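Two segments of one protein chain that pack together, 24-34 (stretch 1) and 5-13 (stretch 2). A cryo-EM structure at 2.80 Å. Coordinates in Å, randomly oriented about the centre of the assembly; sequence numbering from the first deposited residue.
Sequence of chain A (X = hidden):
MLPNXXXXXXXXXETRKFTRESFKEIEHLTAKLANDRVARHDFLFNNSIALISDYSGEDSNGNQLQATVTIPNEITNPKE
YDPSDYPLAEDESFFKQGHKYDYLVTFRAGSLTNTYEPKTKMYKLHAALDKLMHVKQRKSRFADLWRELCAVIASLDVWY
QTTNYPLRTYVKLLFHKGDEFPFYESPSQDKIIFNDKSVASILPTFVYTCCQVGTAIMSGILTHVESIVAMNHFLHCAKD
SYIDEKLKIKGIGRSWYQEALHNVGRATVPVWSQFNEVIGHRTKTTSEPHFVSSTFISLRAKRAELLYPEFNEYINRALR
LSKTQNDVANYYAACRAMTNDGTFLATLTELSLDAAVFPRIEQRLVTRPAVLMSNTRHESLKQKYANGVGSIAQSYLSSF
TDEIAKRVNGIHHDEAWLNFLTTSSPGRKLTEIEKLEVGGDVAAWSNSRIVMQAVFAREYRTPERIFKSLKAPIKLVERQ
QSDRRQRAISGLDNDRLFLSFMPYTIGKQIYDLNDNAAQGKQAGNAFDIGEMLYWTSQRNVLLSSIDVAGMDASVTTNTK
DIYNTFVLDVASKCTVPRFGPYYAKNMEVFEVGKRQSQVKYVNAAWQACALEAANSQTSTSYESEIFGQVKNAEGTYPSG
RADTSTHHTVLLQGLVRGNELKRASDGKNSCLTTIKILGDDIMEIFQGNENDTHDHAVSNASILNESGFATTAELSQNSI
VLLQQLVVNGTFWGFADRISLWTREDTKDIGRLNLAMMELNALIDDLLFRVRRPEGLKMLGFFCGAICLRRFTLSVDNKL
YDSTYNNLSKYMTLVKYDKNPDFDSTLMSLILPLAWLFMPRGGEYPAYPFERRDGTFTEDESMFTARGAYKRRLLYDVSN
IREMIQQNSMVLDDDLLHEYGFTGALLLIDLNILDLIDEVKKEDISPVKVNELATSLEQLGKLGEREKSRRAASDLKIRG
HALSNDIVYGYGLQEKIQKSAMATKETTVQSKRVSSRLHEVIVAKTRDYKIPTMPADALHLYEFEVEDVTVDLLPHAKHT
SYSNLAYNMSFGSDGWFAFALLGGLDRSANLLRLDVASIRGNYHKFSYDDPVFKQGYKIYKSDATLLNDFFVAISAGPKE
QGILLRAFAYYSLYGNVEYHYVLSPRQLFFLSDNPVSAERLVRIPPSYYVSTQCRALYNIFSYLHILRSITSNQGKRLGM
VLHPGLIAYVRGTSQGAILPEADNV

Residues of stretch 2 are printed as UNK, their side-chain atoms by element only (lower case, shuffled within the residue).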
ATOM      1  N   LYS A  24       4.911  18.940 -44.484  1.00 58.68           N
ATOM      2  CA  LYS A  24       4.119  20.149 -44.281  1.00 58.68           C
ATOM      3  C   LYS A  24       2.627  19.861 -44.373  1.00 58.68           C
ATOM      4  O   LYS A  24       1.830  20.473 -43.657  1.00 58.68           O
ATOM      5  CB  LYS A  24       4.530  21.200 -45.312  1.00 58.68           C
ATOM      6  CG  LYS A  24       3.841  22.543 -45.176  1.00 58.68           C
ATOM      7  CD  LYS A  24       4.396  23.535 -46.179  1.00 58.68           C
ATOM      8  CE  LYS A  24       3.962  23.181 -47.591  1.00 58.68           C
ATOM      9  NZ  LYS A  24       2.497  23.363 -47.777  1.00 58.68           N
ATOM     10  N   GLU A  25       2.242  18.905 -45.218  1.00 56.52           N
ATOM     11  CA  GLU A  25       0.838  18.544 -45.376  1.00 56.52           C
ATOM     12  C   GLU A  25       0.289  17.867 -44.122  1.00 56.52           C
ATOM     13  O   GLU A  25      -0.817  18.190 -43.666  1.00 56.52           O
ATOM     14  CB  GLU A  25       0.701  17.635 -46.592  1.00 56.52           C
ATOM     15  CG  GLU A  25      -0.704  17.307 -46.994  1.00 56.52           C
ATOM     16  CD  GLU A  25      -0.744  16.458 -48.249  1.00 56.52           C
ATOM     17  OE1 GLU A  25       0.336  16.061 -48.734  1.00 56.52           O
ATOM     18  OE2 GLU A  25      -1.851  16.203 -48.764  1.00 56.52           O
ATOM     19  N   ILE A  26       1.053  16.931 -43.553  1.00 56.00           N
ATOM     20  CA  ILE A  26       0.671  16.285 -42.300  1.00 56.00           C
ATOM     21  C   ILE A  26       0.670  17.290 -41.160  1.00 56.00           C
ATOM     22  O   ILE A  26      -0.207  17.254 -40.288  1.00 56.00           O
ATOM     23  CB  ILE A  26       1.609  15.094 -42.022  1.00 56.00           C
ATOM     24  CG1 ILE A  26       1.430  14.036 -43.097  1.00 56.00           C
ATOM     25  CG2 ILE A  26       1.364  14.475 -40.654  1.00 56.00           C
ATOM     26  CD1 ILE A  26       0.032  13.469 -43.146  1.00 56.00           C
ATOM     27  N   GLU A  27       1.628  18.221 -41.175  1.00 58.26           N
ATOM     28  CA  GLU A  27       1.685  19.276 -40.168  1.00 58.26           C
ATOM     29  C   GLU A  27       0.438  20.153 -40.213  1.00 58.26           C
ATOM     30  O   GLU A  27      -0.181  20.421 -39.176  1.00 58.26           O
ATOM     31  CB  GLU A  27       2.955  20.095 -40.388  1.00 58.26           C
ATOM     32  CG  GLU A  27       3.244  21.114 -39.331  1.00 58.26           C
ATOM     33  CD  GLU A  27       4.600  21.763 -39.498  1.00 58.26           C
ATOM     34  OE1 GLU A  27       5.293  21.452 -40.488  1.00 58.26           O
ATOM     35  OE2 GLU A  27       4.982  22.573 -38.626  1.00 58.26           O
ATOM     36  N   HIS A  28      -0.001  20.513 -41.423  1.00 56.53           N
ATOM     37  CA  HIS A  28      -1.203  21.319 -41.604  1.00 56.53           C
ATOM     38  C   HIS A  28      -2.465  20.575 -41.172  1.00 56.53           C
ATOM     39  O   HIS A  28      -3.310  21.141 -40.470  1.00 56.53           O
ATOM     40  CB  HIS A  28      -1.304  21.751 -43.065  1.00 56.53           C
ATOM     41  CG  HIS A  28      -2.530  22.547 -43.381  1.00 56.53           C
ATOM     42  ND1 HIS A  28      -2.711  23.842 -42.947  1.00 56.53           N
ATOM     43  CD2 HIS A  28      -3.627  22.240 -44.113  1.00 56.53           C
ATOM     44  CE1 HIS A  28      -3.873  24.292 -43.383  1.00 56.53           C
ATOM     45  NE2 HIS A  28      -4.448  23.340 -44.095  1.00 56.53           N
ATOM     46  N   LEU A  29      -2.607  19.307 -41.563  1.00 55.29           N
ATOM     47  CA  LEU A  29      -3.840  18.589 -41.244  1.00 55.29           C
ATOM     48  C   LEU A  29      -3.935  18.225 -39.765  1.00 55.29           C
ATOM     49  O   LEU A  29      -5.019  18.308 -39.171  1.00 55.29           O
ATOM     50  CB  LEU A  29      -3.968  17.348 -42.116  1.00 55.29           C
ATOM     51  CG  LEU A  29      -4.328  17.690 -43.554  1.00 55.29           C
ATOM     52  CD1 LEU A  29      -4.320  16.451 -44.396  1.00 55.29           C
ATOM     53  CD2 LEU A  29      -5.692  18.340 -43.588  1.00 55.29           C
ATOM     54  N   THR A  30      -2.824  17.831 -39.142  1.00 54.68           N
ATOM     55  CA  THR A  30      -2.869  17.549 -37.713  1.00 54.68           C
ATOM     56  C   THR A  30      -3.012  18.824 -36.892  1.00 54.68           C
ATOM     57  O   THR A  30      -3.615  18.795 -35.813  1.00 54.68           O
ATOM     58  CB  THR A  30      -1.630  16.761 -37.295  1.00 54.68           C
ATOM     59  OG1 THR A  30      -0.455  17.481 -37.676  1.00 54.68           O
ATOM     60  CG2 THR A  30      -1.629  15.388 -37.950  1.00 54.68           C
ATOM     61  N   ALA A  31      -2.519  19.961 -37.400  1.00 57.01           N
ATOM     62  CA  ALA A  31      -2.813  21.236 -36.757  1.00 57.01           C
ATOM     63  C   ALA A  31      -4.292  21.588 -36.868  1.00 57.01           C
ATOM     64  O   ALA A  31      -4.886  22.113 -35.917  1.00 57.01           O
ATOM     65  CB  ALA A  31      -1.959  22.335 -37.379  1.00 57.01           C
ATOM     66  N   LYS A  32      -4.901  21.299 -38.022  1.00 56.36           N
ATOM     67  CA  LYS A  32      -6.320  21.584 -38.209  1.00 56.36           C
ATOM     68  C   LYS A  32      -7.182  20.692 -37.323  1.00 56.36           C
ATOM     69  O   LYS A  32      -8.244  21.112 -36.853  1.00 56.36           O
ATOM     70  CB  LYS A  32      -6.690  21.417 -39.685  1.00 56.36           C
ATOM     71  CG  LYS A  32      -8.112  21.800 -40.048  1.00 56.36           C
ATOM     72  CD  LYS A  32      -8.337  21.696 -41.549  1.00 56.36           C
ATOM     73  CE  LYS A  32      -9.803  21.889 -41.909  1.00 56.36           C
ATOM     74  NZ  LYS A  32     -10.286  23.264 -41.602  1.00 56.36           N
ATOM     75  N   LEU A  33      -6.736  19.461 -37.067  1.00 52.65           N
ATOM     76  CA  LEU A  33      -7.465  18.627 -36.115  1.00 52.65           C
ATOM     77  C   LEU A  33      -7.207  19.033 -34.671  1.00 52.65           C
ATOM     78  O   LEU A  33      -8.068  18.824 -33.813  1.00 52.65           O
ATOM     79  CB  LEU A  33      -7.127  17.154 -36.308  1.00 52.65           C
ATOM     80  CG  LEU A  33      -7.705  16.539 -37.573  1.00 52.65           C
ATOM     81  CD1 LEU A  33      -7.304  15.088 -37.673  1.00 52.65           C
ATOM     82  CD2 LEU A  33      -9.211  16.687 -37.581  1.00 52.65           C
ATOM     83  N   ALA A  34      -6.041  19.601 -34.368  1.00 56.62           N
ATOM     84  CA  ALA A  34      -5.760  19.972 -32.988  1.00 56.62           C
ATOM     85  C   ALA A  34      -6.352  21.318 -32.586  1.00 56.62           C
ATOM     86  O   ALA A  34      -6.568  21.542 -31.392  1.00 56.62           O
ATOM     87  CB  ALA A  34      -4.250  19.990 -32.744  1.00 56.62           C
ATOM     88  N   UNK A   5      -5.985  17.631 -48.011  1.00 64.69           N
ATOM     89  CA  UNK A   5      -7.367  17.880 -47.623  1.00 64.69           C
ATOM     90  C   UNK A   5      -7.851  16.829 -46.632  1.00 64.69           C
ATOM     91  O   UNK A   5      -8.295  17.153 -45.531  1.00 64.69           O
ATOM     92  o   UNK A   5      -7.876  18.909 -49.759  1.00 64.69           O
ATOM     93  c   UNK A   5      -9.731  18.161 -48.418  1.00 64.69           C
ATOM     94  c   UNK A   5      -8.298  17.890 -48.844  1.00 64.69           C
ATOM     95  N   UNK A   6      -7.758  15.566 -47.035  1.00 60.23           N
ATOM     96  CA  UNK A   6      -8.165  14.433 -46.222  1.00 60.23           C
ATOM     97  C   UNK A   6      -6.964  13.534 -45.950  1.00 60.23           C
ATOM     98  O   UNK A   6      -6.074  13.383 -46.790  1.00 60.23           O
ATOM     99  o   UNK A   6     -11.362  12.662 -48.360  1.00 60.23           O
ATOM    100  c   UNK A   6      -9.286  13.652 -46.913  1.00 60.23           C
ATOM    101  o   UNK A   6     -12.841  14.137 -47.706  1.00 60.23           O
ATOM    102  c   UNK A   6     -11.676  13.690 -47.735  1.00 60.23           C
ATOM    103  c   UNK A   6     -10.596  14.424 -46.978  1.00 60.23           C
ATOM    104  N   UNK A   7      -6.953  12.933 -44.757  1.00 53.31           N
ATOM    105  CA  UNK A   7      -5.777  12.222 -44.267  1.00 53.31           C
ATOM    106  C   UNK A   7      -5.521  10.894 -44.960  1.00 53.31           C
ATOM    107  O   UNK A   7      -4.366  10.463 -45.018  1.00 53.31           O
ATOM    108  c   UNK A   7      -5.892  11.995 -42.763  1.00 53.31           C
ATOM    109  c   UNK A   7      -5.610  13.235 -41.923  1.00 53.31           C
ATOM    110  c   UNK A   7      -6.000  12.995 -40.499  1.00 53.31           C
ATOM    111  c   UNK A   7      -4.135  13.556 -41.995  1.00 53.31           C
ATOM    112  N   UNK A   8      -6.546  10.238 -45.486  1.00 52.35           N
ATOM    113  CA  UNK A   8      -6.342   8.992 -46.211  1.00 52.35           C
ATOM    114  C   UNK A   8      -5.986   9.215 -47.672  1.00 52.35           C
ATOM    115  O   UNK A   8      -5.867   8.243 -48.422  1.00 52.35           O
ATOM    116  c   UNK A   8      -8.865   8.660 -46.644  1.00 52.35           C
ATOM    117  c   UNK A   8      -9.308   8.322 -47.916  1.00 52.35           C
ATOM    118  c   UNK A   8      -7.579   8.093 -46.091  1.00 52.35           C
ATOM    119  o   UNK A   8     -12.436  10.159 -48.107  1.00 52.35           O
ATOM    120  c   UNK A   8     -10.842   9.992 -46.357  1.00 52.35           C
ATOM    121  c   UNK A   8      -9.666   9.485 -45.868  1.00 52.35           C
ATOM    122  c   UNK A   8     -10.485   8.822 -48.410  1.00 52.35           C
ATOM    123  c   UNK A   8     -11.252   9.652 -47.624  1.00 52.35           C
ATOM    124  N   UNK A   9      -5.787  10.466 -48.084  1.00 54.97           N
ATOM    125  CA  UNK A   9      -5.415  10.793 -49.451  1.00 54.97           C
ATOM    126  C   UNK A   9      -4.128  11.599 -49.530  1.00 54.97           C
ATOM    127  O   UNK A   9      -3.792  12.097 -50.609  1.00 54.97           O
ATOM    128  c   UNK A   9      -7.732  10.685 -50.417  1.00 54.97           C
ATOM    129  c   UNK A   9      -6.544  11.555 -50.138  1.00 54.97           C
ATOM    130  n   UNK A   9      -8.924  11.215 -50.179  1.00 54.97           N
ATOM    131  o   UNK A   9      -7.587   9.540 -50.841  1.00 54.97           O
ATOM    132  N   UNK A  10      -3.408  11.753 -48.426  1.00 53.76           N
ATOM    133  CA  UNK A  10      -2.137  12.452 -48.473  1.00 53.76           C
ATOM    134  C   UNK A  10      -1.057  11.550 -49.055  1.00 53.76           C
ATOM    135  O   UNK A  10      -1.202  10.328 -49.128  1.00 53.76           O
ATOM    136  o   UNK A  10      -1.609  11.805 -46.204  1.00 53.76           O
ATOM    137  c   UNK A  10      -1.722  12.929 -47.083  1.00 53.76           C
ATOM    138  c   UNK A  10      -2.744  13.877 -46.532  1.00 53.76           C
ATOM    139  N   UNK A  11       0.038  12.177 -49.482  1.00 53.86           N
ATOM    140  CA  UNK A  11       1.160  11.418 -50.019  1.00 53.86           C
ATOM    141  C   UNK A  11       1.997  10.773 -48.921  1.00 53.86           C
ATOM    142  O   UNK A  11       2.799   9.878 -49.212  1.00 53.86           O
ATOM    143  c   UNK A  11       3.382  14.449 -50.955  1.00 53.86           C
ATOM    144  c   UNK A  11       1.259  12.661 -52.191  1.00 53.86           C
ATOM    145  c   UNK A  11       2.013  12.316 -50.926  1.00 53.86           C
ATOM    146  c   UNK A  11       2.419  13.585 -50.187  1.00 53.86           C
ATOM    147  N   UNK A  12       1.834  11.194 -47.667  1.00 50.88           N
ATOM    148  CA  UNK A  12       2.428  10.452 -46.564  1.00 50.88           C
ATOM    149  C   UNK A  12       1.696   9.145 -46.305  1.00 50.88           C
ATOM    150  O   UNK A  12       2.325   8.154 -45.926  1.00 50.88           O
ATOM    151  c   UNK A  12       2.817  10.537 -44.061  1.00 50.88           C
ATOM    152  c   UNK A  12       3.495   9.107 -41.783  1.00 50.88           C
ATOM    153  c   UNK A  12       4.446   9.357 -42.750  1.00 50.88           C
ATOM    154  c   UNK A  12       4.105  10.072 -43.880  1.00 50.88           C
ATOM    155  c   UNK A  12       2.207   9.569 -41.948  1.00 50.88           C
ATOM    156  c   UNK A  12       1.874  10.280 -43.081  1.00 50.88           C
ATOM    157  c   UNK A  12       2.447  11.303 -45.297  1.00 50.88           C
ATOM    158  N   UNK A  13       0.378   9.114 -46.512  1.00 50.22           N
ATOM    159  CA  UNK A  13      -0.385   7.898 -46.261  1.00 50.22           C
ATOM    160  C   UNK A  13      -0.066   6.794 -47.258  1.00 50.22           C
ATOM    161  O   UNK A  13      -0.349   5.626 -46.979  1.00 50.22           O
ATOM    162  c   UNK A  13      -1.880   8.191 -46.300  1.00 50.22           C
ATOM    163  o   UNK A  13      -2.288   8.497 -47.617  1.00 50.22           O
TER

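Residues 24-34 form a continuous helix, and residues 5-13 lie along the flank carrying Glu-25, Ile-26, Leu-29 and Leu-33. At position 5 the side chain is one carbon bearing an oxygen and a second carbon. Its CA-to-CB bond points away from the helix, so the contact is made through the backbone: the O of residue 5 lies 3.5 Å from Leu-29 CD2. The branched hydroxyl pattern is that of threonine, Thr-5.

Position 6 has three carbons in a row, the third carrying two oxygens. It too points away from the helix, and only its main chain comes near, with the C of residue 6 lying 4.2 Å from Leu-29 CD1. A carboxylate on a two-methylene arm makes this Glu-6.

Four carbons forked at the second define position 7, with no heteroatom. One tip of the fork reaches Ile-26 and Leu-29, the other Leu-33. A fork there rather than at the first carbon gives leucine. Although the CA-to-CB bond of Leu-7 runs sideways, the end of the chain comes nearer the helix, where Leu-7 CD2 is 3.8 Å from Leu-29 CD1 and 4.3 Å from Ile-26 CD1, while Leu-7 CD1 is 3.8 Å from Leu-33 CD1.

At position 8 one carbon leads to a six-carbon ring bearing an oxygen, and nothing touches the helix. This is Tyr-8; its OH is 2.7 Å from Glu-6 OE1.

Position 9 shows two carbons, the second carrying one oxygen and one nitrogen. This short amide is Asn-9, whose side chain leads away from the helix while its backbone N donates to Glu-6 O (3.2 Å), helping to close the turn.

Position 10 repeats the pattern of one carbon with an oxygen and a carbon, and here the CA-to-CB bond points toward the helix. The carbon branch lies 3.3 Å from Glu-25 OE2 and 3.7 Å from Leu-29 CD1. The residue is Thr-10; its OG1 accepts a weak capping bond from the backbone N of position 13 (3.4 Å) and donates weakly to Leu-7 O (3.3 Å).

Position 11 has four carbons forked at the first, with one arm two carbons long; a carbon of that longer arm lies near Glu-25 OE1. The branching is that of isoleucine. Ile-11 makes a small contact, its CG1 3.5 Å from Glu-25 OE1.

Position 12 has one carbon followed by a six-carbon ring without oxygen. The first carbon packs on Ile-26 CG1 at 3.7 Å from CB, and Ile-26 CD1 approaches the ring obliquely. The residue is Phe-12.

A single carbon and one oxygen remain at position 13, out of contact with the helix, giving Ser-13. It donates from OG to Thr-10 O at 2.6 Å.

No hydrogen bond joins the two stretches, and the 449 Å² of buried surface rests largely on apolar packing. Leu-7 reaches three helix residues spaced three and four apart, 26, 29 and 33, which the helical repeat brings onto one flank. Phe-12 extends the apolar contact at Ile-26. Thr-10 links packing to local order: its methyl and hydroxyl both meet the helix, Thr-10 OG1 lying 3.8 Å from Ile-26 CD1, and the hydroxyl also forms the weak capping bond with Ser-13 N.

Stretch 2 (5-13) TELYNTIFS
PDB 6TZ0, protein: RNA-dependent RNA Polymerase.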